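Local coordinates for putative gdp-fucose protein o-fucosyltransferase 1 (Caenorhabditis elegans, PDB 3ZY4) that is a putative protein O-fucosyltransferase of the GT-B class of glycosyltransferases, at residues K35-T40 and G152-W157; R94-W99 and A170-P175; F213-L218 and D326-N331. All blocks are in the same frame, centred on the assembly; numbering follows the deposited sequence.

Interaction 1 (K35-T40 and G152-W157); sequences KALDRT and GSRKKW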
loop_
_atom_site.group_PDB
_atom_site.type_symbol
_atom_site.label_atom_id
_atom_site.label_comp_id
_atom_site.label_asym_id
_atom_site.label_seq_id
_atom_site.Cartn_x
_atom_site.Cartn_y
_atom_site.Cartn_z
ATOM N N LYS A 35 -5.113 -13.613 -18.140
ATOM C CA LYS A 35 -5.281 -14.854 -18.841
ATOM C C LYS A 35 -5.730 -15.931 -17.857
ATOM O O LYS A 35 -6.603 -16.750 -18.169
ATOM C CB LYS A 35 -3.978 -15.265 -19.544
ATOM C CG LYS A 35 -4.115 -16.595 -20.335
ATOM C CD LYS A 35 -2.783 -17.031 -20.924
ATOM C CE LYS A 35 -2.943 -18.259 -21.795
ATOM N NZ LYS A 35 -1.612 -18.822 -22.208
ATOM N N ALA A 36 -5.109 -15.920 -16.677
ATOM C CA ALA A 36 -5.353 -16.943 -15.665
ATOM C C ALA A 36 -6.738 -16.839 -15.057
ATOM O O ALA A 36 -7.374 -17.858 -14.820
ATOM C CB ALA A 36 -4.297 -16.904 -14.609
ATOM N N LEU A 37 -7.200 -15.614 -14.837
ATOM C CA LEU A 37 -8.564 -15.339 -14.379
ATOM C C LEU A 37 -9.641 -15.472 -15.465
ATOM O O LEU A 37 -10.833 -15.622 -15.146
ATOM C CB LEU A 37 -8.615 -13.941 -13.763
ATOM C CG LEU A 37 -8.724 -13.756 -12.249
ATOM C CD1 LEU A 37 -7.934 -14.786 -11.441
ATOM C CD2 LEU A 37 -8.427 -12.327 -11.787
ATOM N N ASP A 38 -9.213 -15.427 -16.727
ATOM C CA ASP A 38 -10.093 -15.521 -17.910
ATOM C C ASP A 38 -11.056 -14.339 -17.974
ATOM O O ASP A 38 -12.221 -14.461 -18.350
ATOM C CB ASP A 38 -10.845 -16.869 -17.979
ATOM C CG ASP A 38 -11.389 -17.171 -19.374
ATOM O OD1 ASP A 38 -10.843 -16.636 -20.361
ATOM O OD2 ASP A 38 -12.364 -17.957 -19.485
ATOM N N ARG A 39 -10.539 -13.174 -17.612
ATOM C CA ARG A 39 -11.263 -11.928 -17.798
ATOM C C ARG A 39 -10.571 -11.146 -18.899
ATOM O O ARG A 39 -9.367 -11.250 -19.064
ATOM C CB ARG A 39 -11.234 -11.082 -16.516
ATOM C CG ARG A 39 -12.132 -11.627 -15.394
ATOM C CD ARG A 39 -12.126 -10.625 -14.262
ATOM N NE ARG A 39 -13.089 -10.946 -13.208
ATOM C CZ ARG A 39 -14.096 -10.159 -12.855
ATOM N NH1 ARG A 39 -14.259 -8.969 -13.429
ATOM N NH2 ARG A 39 -14.906 -10.532 -11.883
ATOM N N THR A 40 -11.341 -10.362 -19.639
ATOM C CA THR A 40 -10.800 -9.478 -20.677
ATOM C C THR A 40 -9.950 -8.382 -20.047
ATOM O O THR A 40 -10.372 -7.752 -19.058
ATOM C CB THR A 40 -11.901 -8.771 -21.451
ATOM O OG1 THR A 40 -12.638 -9.718 -22.215
ATOM C CG2 THR A 40 -11.292 -7.709 -22.424
ATOM N N GLY A 152 -5.787 -22.760 -4.707
ATOM C CA GLY A 152 -7.054 -22.151 -4.300
ATOM C C GLY A 152 -7.135 -20.644 -4.514
ATOM O O GLY A 152 -8.204 -20.056 -4.339
ATOM N N SER A 153 -6.014 -20.023 -4.885
ATOM C CA SER A 153 -5.950 -18.561 -5.128
ATOM C C SER A 153 -6.804 -18.107 -6.305
ATOM O O SER A 153 -7.587 -17.165 -6.195
ATOM C CB SER A 153 -4.511 -18.123 -5.358
ATOM O OG SER A 153 -3.812 -18.029 -4.132
ATOM N N ARG A 154 -6.643 -18.784 -7.439
ATOM C CA ARG A 154 -7.448 -18.519 -8.625
ATOM C C ARG A 154 -8.946 -18.601 -8.291
ATOM O O ARG A 154 -9.726 -17.711 -8.624
ATOM C CB ARG A 154 -7.079 -19.538 -9.706
ATOM C CG ARG A 154 -7.035 -19.003 -11.119
ATOM C CD ARG A 154 -7.435 -20.095 -12.117
ATOM N NE ARG A 154 -8.208 -19.542 -13.230
ATOM C CZ ARG A 154 -9.530 -19.366 -13.223
ATOM N NH1 ARG A 154 -10.250 -19.713 -12.163
ATOM N NH2 ARG A 154 -10.138 -18.846 -14.283
ATOM N N LYS A 155 -9.336 -19.677 -7.615
ATOM C CA LYS A 155 -10.734 -19.933 -7.272
ATOM C C LYS A 155 -11.298 -18.940 -6.257
ATOM O O LYS A 155 -12.486 -18.601 -6.295
ATOM C CB LYS A 155 -10.879 -21.362 -6.731
ATOM C CG LYS A 155 -11.902 -22.221 -7.462
ATOM C CD LYS A 155 -11.566 -22.393 -8.948
ATOM C CE LYS A 155 -11.770 -23.839 -9.405
ATOM N NZ LYS A 155 -13.181 -24.335 -9.336
ATOM N N LYS A 156 -10.447 -18.483 -5.345
ATOM C CA LYS A 156 -10.845 -17.466 -4.375
ATOM C C LYS A 156 -11.150 -16.136 -5.068
ATOM O O LYS A 156 -12.091 -15.447 -4.691
ATOM C CB LYS A 156 -9.790 -17.283 -3.285
ATOM C CG LYS A 156 -9.908 -18.282 -2.144
ATOM C CD LYS A 156 -9.100 -17.831 -0.926
ATOM C CE LYS A 156 -9.291 -18.803 0.233
ATOM N NZ LYS A 156 -8.269 -18.630 1.312
ATOM N N TRP A 157 -10.370 -15.784 -6.086
ATOM C CA TRP A 157 -10.706 -14.624 -6.904
ATOM C C TRP A 157 -12.112 -14.760 -7.507
ATOM O O TRP A 157 -12.915 -13.829 -7.432
ATOM C CB TRP A 157 -9.671 -14.415 -8.005
ATOM C CG TRP A 157 -8.488 -13.625 -7.558
ATOM C CD1 TRP A 157 -7.266 -14.111 -7.210
ATOM C CD2 TRP A 157 -8.400 -12.195 -7.460
ATOM N NE1 TRP A 157 -6.421 -13.078 -6.862
ATOM C CE2 TRP A 157 -7.085 -11.888 -7.021
ATOM C CE3 TRP A 157 -9.301 -11.147 -7.693
ATOM C CZ2 TRP A 157 -6.649 -10.571 -6.800
ATOM C CZ3 TRP A 157 -8.856 -9.817 -7.471
ATOM C CH2 TRP A 157 -7.545 -9.559 -7.026
#
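Arg-154 reaches across from the first turn of helix 153-160 to the C-terminal end of helix 20-37, where its NE lies 2.5 Å from Ala-36 O. The pair counts as a hydrogen bond, but it is very short and its N-H...O angle is only 135°, so the exact placement of the guanidinium is somewhat doubtful. As modelled, the carbonyl oxygen sits at the edge of the guanidinium, near its plane, with NH2 also 3.0 Å from Ala-36 O. Bends at chi2 and chi3 (-149° and 144°) lead the arginine chain to this carbonyl, and its CG passes 4.3 Å from Leu-37 CD1.

The apolar half of the contact is Leu-37 against Trp-157. Leu-37 CD1 touches Trp-157 CB at 3.9 Å, while the other methyl, CD2, stands 4.1 Å above the indole plane, displaced toward the rim. The indole is fixed from elsewhere: NE1 donates to Gly-145 O, and Phe-33 meets the ring edge-to-face.

Asp-38, with positive phi, is the C-prime residue of a Schellman motif. Its N bonds weakly to Lys-35 O, and Arg-39 N returns to Ala-34 O. The whole is thus a Schellman-terminated helix end with an arginine from a second helix on one of its last carbonyls.

Interaction 2 (R94-W99 and A170-P175); sequences RKAFCW and AFSSAP. With SO4 (sulfate ion), chain E.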
loop_
_atom_site.group_PDB
_atom_site.type_symbol
_atom_site.label_atom_id
_atom_site.label_comp_id
_atom_site.label_asym_id
_atom_site.label_seq_id
_atom_site.Cartn_x
_atom_site.Cartn_y
_atom_site.Cartn_z
ATOM N N ARG A 94 -18.362 1.533 -9.399
ATOM C CA ARG A 94 -16.926 1.680 -9.639
ATOM C C ARG A 94 -16.092 1.612 -8.357
ATOM O O ARG A 94 -15.928 2.607 -7.623
ATOM C CB ARG A 94 -16.645 2.946 -10.430
ATOM C CG ARG A 94 -17.322 2.889 -11.787
ATOM C CD ARG A 94 -16.993 4.056 -12.676
ATOM N NE ARG A 94 -17.882 3.980 -13.831
ATOM C CZ ARG A 94 -18.114 4.962 -14.690
ATOM N NH1 ARG A 94 -17.526 6.133 -14.547
ATOM N NH2 ARG A 94 -18.954 4.758 -15.700
ATOM N N LYS A 95 -15.613 0.403 -8.092
ATOM C CA LYS A 95 -14.814 0.091 -6.912
ATOM C C LYS A 95 -13.357 -0.139 -7.262
ATOM O O LYS A 95 -13.057 -0.751 -8.277
ATOM C CB LYS A 95 -15.391 -1.131 -6.207
ATOM C CG LYS A 95 -16.758 -0.828 -5.590
ATOM C CD LYS A 95 -17.439 -2.048 -5.051
ATOM C CE LYS A 95 -18.231 -1.615 -3.811
ATOM N NZ LYS A 95 -19.613 -2.100 -3.785
ATOM N N ALA A 96 -12.458 0.386 -6.423
ATOM C CA ALA A 96 -11.044 0.136 -6.597
ATOM C C ALA A 96 -10.553 -1.049 -5.765
ATOM O O ALA A 96 -11.132 -1.407 -4.747
ATOM C CB ALA A 96 -10.242 1.393 -6.296
ATOM N N PHE A 97 -9.476 -1.673 -6.233
ATOM C CA PHE A 97 -8.994 -2.934 -5.657
ATOM C C PHE A 97 -7.530 -2.774 -5.283
ATOM O O PHE A 97 -6.723 -2.377 -6.118
ATOM C CB PHE A 97 -9.111 -4.067 -6.681
ATOM C CG PHE A 97 -10.513 -4.623 -6.841
ATOM C CD1 PHE A 97 -11.520 -3.868 -7.459
ATOM C CD2 PHE A 97 -10.805 -5.903 -6.406
ATOM C CE1 PHE A 97 -12.796 -4.394 -7.607
ATOM C CE2 PHE A 97 -12.089 -6.458 -6.553
ATOM C CZ PHE A 97 -13.084 -5.704 -7.148
ATOM N N CYS A 98 -7.199 -3.056 -4.022
ATOM C CA CYS A 98 -5.816 -2.985 -3.538
ATOM C C CYS A 98 -5.633 -4.031 -2.430
ATOM O O CYS A 98 -6.580 -4.747 -2.079
ATOM C CB CYS A 98 -5.456 -1.567 -3.049
ATOM S SG CYS A 98 -6.429 -1.023 -1.641
ATOM N N TRP A 99 -4.432 -4.127 -1.877
ATOM C CA TRP A 99 -4.150 -5.220 -0.921
ATOM C C TRP A 99 -4.898 -5.064 0.412
ATOM O O TRP A 99 -5.404 -6.047 0.983
ATOM C CB TRP A 99 -2.657 -5.267 -0.614
ATOM C CG TRP A 99 -1.804 -5.811 -1.718
ATOM C CD1 TRP A 99 -1.327 -5.146 -2.753
ATOM C CD2 TRP A 99 -1.382 -7.176 -1.884
ATOM N NE1 TRP A 99 -0.571 -5.960 -3.572
ATOM C CE2 TRP A 99 -0.594 -7.227 -3.051
ATOM C CE3 TRP A 99 -1.585 -8.348 -1.156
ATOM C CZ2 TRP A 99 -0.020 -8.414 -3.518
ATOM C CZ3 TRP A 99 -0.994 -9.514 -1.592
ATOM C CH2 TRP A 99 -0.221 -9.542 -2.765
ATOM N N ALA A 170 -10.902 -3.135 -10.986
ATOM C CA ALA A 170 -10.106 -1.930 -11.257
ATOM C C ALA A 170 -9.022 -1.778 -10.196
ATOM O O ALA A 170 -9.320 -1.592 -9.018
ATOM C CB ALA A 170 -10.983 -0.706 -11.271
ATOM N N PHE A 171 -7.781 -1.909 -10.635
ATOM C CA PHE A 171 -6.656 -1.971 -9.733
ATOM C C PHE A 171 -5.936 -0.645 -9.615
ATOM O O PHE A 171 -5.535 -0.045 -10.619
ATOM C CB PHE A 171 -5.651 -3.034 -10.161
ATOM C CG PHE A 171 -6.153 -4.431 -9.970
ATOM C CD1 PHE A 171 -6.898 -5.049 -10.972
ATOM C CD2 PHE A 171 -5.939 -5.087 -8.768
ATOM C CE1 PHE A 171 -7.408 -6.333 -10.789
ATOM C CE2 PHE A 171 -6.452 -6.394 -8.563
ATOM C CZ PHE A 171 -7.171 -7.004 -9.582
ATOM N N SER A 172 -5.693 -0.256 -8.372
ATOM C CA SER A 172 -4.971 0.981 -8.041
ATOM C C SER A 172 -3.546 0.975 -8.619
ATOM O O SER A 172 -3.021 2.011 -9.079
ATOM C CB SER A 172 -4.921 1.109 -6.519
ATOM O OG SER A 172 -6.218 1.012 -5.992
ATOM N N SER A 173 -2.945 -0.201 -8.626
ATOM C CA SER A 173 -1.609 -0.380 -9.132
ATOM C C SER A 173 -1.603 -1.665 -9.952
ATOM O O SER A 173 -2.481 -2.505 -9.766
ATOM C CB SER A 173 -0.662 -0.529 -7.949
ATOM O OG SER A 173 0.680 -0.439 -8.395
ATOM N N ALA A 174 -0.610 -1.846 -10.819
ATOM C CA ALA A 174 -0.610 -3.034 -11.657
ATOM C C ALA A 174 -0.650 -4.304 -10.792
ATOM O O ALA A 174 0.174 -4.442 -9.892
ATOM C CB ALA A 174 0.609 -3.034 -12.598
ATOM N N PRO A 175 -1.602 -5.214 -11.068
ATOM C CA PRO A 175 -1.684 -6.472 -10.302
ATOM C C PRO A 175 -0.665 -7.523 -10.850
ATOM O O PRO A 175 -1.049 -8.537 -11.473
ATOM C CB PRO A 175 -3.133 -6.914 -10.538
ATOM C CG PRO A 175 -3.413 -6.466 -11.977
ATOM C CD PRO A 175 -2.752 -5.070 -11.997
HETATM S S SO4 E . -1.853 -1.563 -4.041
HETATM O O1 SO4 E . -2.252 -1.517 -2.644
HETATM O O2 SO4 E . -2.467 -2.758 -4.627
HETATM O O3 SO4 E . -2.317 -0.381 -4.751
HETATM O O4 SO4 E . -0.388 -1.674 -4.126
HETATM O O HOH W 1 -4.018 -2.244 -6.479
#
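A short parallel beta pairing, which ends as the second segment turns to loop after Phe-171, joins strand 96-98 to the end of strand 168-171 in the mixed sheet. Its firm bridge is Phe-97 with Phe-171, whose CA atoms are 4.8 Å apart. Phe-97 is bonded through both backbone polar atoms: its N donates to Ala-170 O at 2.8 Å, a weak bond because it is bent to 127°, and its O receives Ser-172 N at 3.3 Å in a nearly straight bond (172°). The second donor is tilted from the carbonyl plane of Phe-97.

Both phenylalanine side chains leave on the same face of the sheet. Phe-97 CB lies over a face of the Phe-171 ring, 3.9 Å from CD2, in a CH-pi contact, while the two rings themselves meet obliquely with planes at 46°. The chi1 of Phe-97 keeps CG beside its own backbone N, which brings ring atom CD1 to 3.5 Å from Ala-170 O, an oxygen at the ring's edge. Pro-175 CB, from the same segment as Phe-171, lies 3.7 Å above that ring's plane, over its centre.

Where the strands end, a sulfate, probably from the crystallisation liquor, rests near both segments. Trp-99 N gives sulfate O1 a long, weak bond. A water bridges the segments, accepting from Ser-173 N and lying at hydrogen-bonding distance, 2.7 Å, from Phe-97 O, with sulfate O2 also in reach.

Cys-98 is tied by a disulfide to Cys-114, and Ser-172 OG pairs with Ser-116 OG. Strand 136-138 hydrogen-bonds along strand 96-98, strand 10-13 pairs in parallel with strand 168-171 and touches Ala-170 and Phe-171, and helix 20-37 meets Ala-174 and Pro-175.

Interaction 3 (F213-L218 and D326-N331); sequences FVAVHL and DLFVGN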
loop_
_atom_site.group_PDB
_atom_site.type_symbol
_atom_site.label_atom_id
_atom_site.label_comp_id
_atom_site.label_asym_id
_atom_site.label_seq_id
_atom_site.Cartn_x
_atom_site.Cartn_y
_atom_site.Cartn_z
ATOM N N PHE A 213 25.279 -2.227 -36.850
ATOM C CA PHE A 213 25.405 -1.279 -35.755
ATOM C C PHE A 213 25.267 -1.920 -34.382
ATOM O O PHE A 213 24.571 -2.936 -34.227
ATOM C CB PHE A 213 24.533 -0.011 -35.951
ATOM C CG PHE A 213 23.057 -0.165 -35.613
ATOM C CD1 PHE A 213 22.142 -0.606 -36.570
ATOM C CD2 PHE A 213 22.576 0.227 -34.356
ATOM C CE1 PHE A 213 20.770 -0.701 -36.270
ATOM C CE2 PHE A 213 21.213 0.138 -34.045
ATOM C CZ PHE A 213 20.308 -0.323 -35.002
ATOM N N VAL A 214 25.987 -1.342 -33.417
ATOM C CA VAL A 214 25.872 -1.683 -32.004
ATOM C C VAL A 214 24.956 -0.631 -31.353
ATOM O O VAL A 214 25.173 0.567 -31.516
ATOM C CB VAL A 214 27.268 -1.682 -31.301
ATOM C CG1 VAL A 214 27.157 -1.920 -29.775
ATOM C CG2 VAL A 214 28.174 -2.730 -31.916
ATOM N N ALA A 215 23.926 -1.079 -30.636
ATOM C CA ALA A 215 23.112 -0.165 -29.832
ATOM C C ALA A 215 23.446 -0.330 -28.356
ATOM O O ALA A 215 23.603 -1.449 -27.872
ATOM C CB ALA A 215 21.618 -0.415 -30.062
ATOM N N VAL A 216 23.584 0.788 -27.649
ATOM C CA VAL A 216 23.922 0.751 -26.226
ATOM C C VAL A 216 22.897 1.512 -25.396
ATOM O O VAL A 216 22.403 2.559 -25.820
ATOM C CB VAL A 216 25.343 1.281 -25.935
ATOM C CG1 VAL A 216 26.342 0.608 -26.856
ATOM C CG2 VAL A 216 25.421 2.793 -26.108
ATOM N N HIS A 217 22.568 0.963 -24.232
ATOM C CA HIS A 217 21.762 1.686 -23.260
ATOM C C HIS A 217 22.628 2.151 -22.107
ATOM O O HIS A 217 23.305 1.350 -21.457
ATOM C CB HIS A 217 20.614 0.825 -22.750
ATOM C CG HIS A 217 19.717 1.534 -21.779
ATOM N ND1 HIS A 217 19.094 0.883 -20.739
ATOM C CD2 HIS A 217 19.334 2.833 -21.695
ATOM C CE1 HIS A 217 18.365 1.749 -20.053
ATOM N NE2 HIS A 217 18.489 2.940 -20.616
ATOM N N LEU A 218 22.620 3.454 -21.863
ATOM C CA LEU A 218 23.392 4.011 -20.769
ATOM C C LEU A 218 22.474 4.600 -19.706
ATOM O O LEU A 218 21.558 5.368 -20.010
ATOM C CB LEU A 218 24.378 5.066 -21.288
ATOM C CG LEU A 218 25.282 4.644 -22.453
ATOM C CD1 LEU A 218 26.095 5.827 -22.941
ATOM C CD2 LEU A 218 26.182 3.481 -22.056
ATOM N N ASP A 326 22.209 -4.786 -34.670
ATOM C CA ASP A 326 22.948 -6.000 -34.932
ATOM C C ASP A 326 23.499 -6.594 -33.640
ATOM O O ASP A 326 23.600 -7.806 -33.508
ATOM C CB ASP A 326 24.043 -5.745 -35.963
ATOM C CG ASP A 326 23.477 -5.244 -37.273
ATOM O OD1 ASP A 326 23.204 -4.024 -37.380
ATOM O OD2 ASP A 326 23.257 -6.079 -38.175
ATOM N N LEU A 327 23.855 -5.724 -32.700
ATOM C CA LEU A 327 24.271 -6.128 -31.355
ATOM C C LEU A 327 23.775 -5.079 -30.366
ATOM O O LEU A 327 23.930 -3.874 -30.591
ATOM C CB LEU A 327 25.795 -6.266 -31.259
ATOM C CG LEU A 327 26.398 -6.660 -29.898
ATOM C CD1 LEU A 327 25.864 -7.998 -29.415
ATOM C CD2 LEU A 327 27.929 -6.698 -29.962
ATOM N N PHE A 328 23.155 -5.553 -29.288
ATOM C CA PHE A 328 22.736 -4.699 -28.190
ATOM C C PHE A 328 23.631 -4.863 -26.959
ATOM O O PHE A 328 23.910 -5.973 -26.535
ATOM C CB PHE A 328 21.286 -5.007 -27.820
ATOM C CG PHE A 328 20.812 -4.308 -26.582
ATOM C CD1 PHE A 328 20.833 -2.916 -26.497
ATOM C CD2 PHE A 328 20.322 -5.039 -25.502
ATOM C CE1 PHE A 328 20.363 -2.260 -25.355
ATOM C CE2 PHE A 328 19.848 -4.395 -24.360
ATOM C CZ PHE A 328 19.888 -3.003 -24.283
ATOM N N VAL A 329 24.073 -3.743 -26.388
ATOM C CA VAL A 329 24.771 -3.754 -25.100
ATOM C C VAL A 329 23.982 -2.918 -24.088
ATOM O O VAL A 329 23.907 -1.690 -24.198
ATOM C CB VAL A 329 26.213 -3.224 -25.217
ATOM C CG1 VAL A 329 26.978 -3.451 -23.905
ATOM C CG2 VAL A 329 26.918 -3.909 -26.367
ATOM N N GLY A 330 23.414 -3.596 -23.101
ATOM C CA GLY A 330 22.525 -2.951 -22.155
ATOM C C GLY A 330 23.068 -2.887 -20.747
ATOM O O GLY A 330 24.171 -3.360 -20.443
ATOM N N ASN A 331 22.273 -2.266 -19.891
ATOM C CA ASN A 331 22.537 -2.252 -18.479
ATOM C C ASN A 331 21.663 -3.318 -17.857
ATOM O O ASN A 331 20.423 -3.244 -17.930
ATOM C CB ASN A 331 22.224 -0.885 -17.883
ATOM C CG ASN A 331 22.535 -0.823 -16.398
ATOM O OD1 ASN A 331 22.010 -1.621 -15.586
ATOM N ND2 ASN A 331 23.406 0.115 -16.027
#
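Two adjacent central strands of a Rossmann-like parallel sheet meet here, strand 213-218 beside strand 327-330, in a sheet whose strand order is 3-2-1-4-5. Their axes approach to 4.7 Å, and their directions differ by 17°, as expected for twisted parallel neighbours.

The ladder runs through alternate residues of the first strand. Ala-215 N donates to Leu-327 O and Ala-215 O accepts from Val-329 N, each at 2.8 Å, both donors lying almost in line with the acceptor C=O. Two residues on, His-217 N reaches Val-329 O at 3.0 Å. At the start of the strand, Phe-213 O takes Leu-327 N at 3.3 Å and, weakly, Asp-326 N.

Asp-326 adds a side-chain link: with chi1 at -59° CG stands beside the residue's own backbone N and the carboxylate reaches the start of strand 213-218, where OD1 accepts Phe-213 N at 2.8 Å. The N-H comes from above the carboxylate plane, 45° out of it. The Phe-213 ring crosses this group at about a right angle, CD1 being 3.7 Å from OD1.

Val-214, Val-216, Leu-327 and Val-329 share one face of the sheet. There Val-214 CG1 meets Val-329 CG2 at 4.0 Å, whereas Val-216 and Val-329 lie side by side. On the face of Ala-215 and Phe-328, the anti chi1 of Phe-328 carries its ring along the first strand until its edge meets His-217 CB. His-217 ND1 is bonded to Ser-337 OG, in helix 335-346.

Helix 264-278 packs on the face of the three valines and Leu-327, and helix 315-324 on the Phe-328 face. Strand 282-287 flanks strand 213-218 on the other side from strand 327-330.

Interactions 1 and 2 are neighbours, with centres 15 Å apart, and they touch: Trp-157 CH2 lies 3.6 Å from Phe-171 CZ. Their segments alternate along the chain, and helix 153-160 of the first is followed in the chain by strand 168-171 of the second, so helix packing and the mixed sheet are joined through these aromatic rings. Interaction 3 follows later in sequence, on the opposite side of the chain's centre, in the separate five-stranded parallel sheet. Its centre is 39 Å from that of interaction 1 and 37 Å from that of interaction 2, without contact. This division into two separate beta-sheets is consistent with the two halves of a GT-B fold.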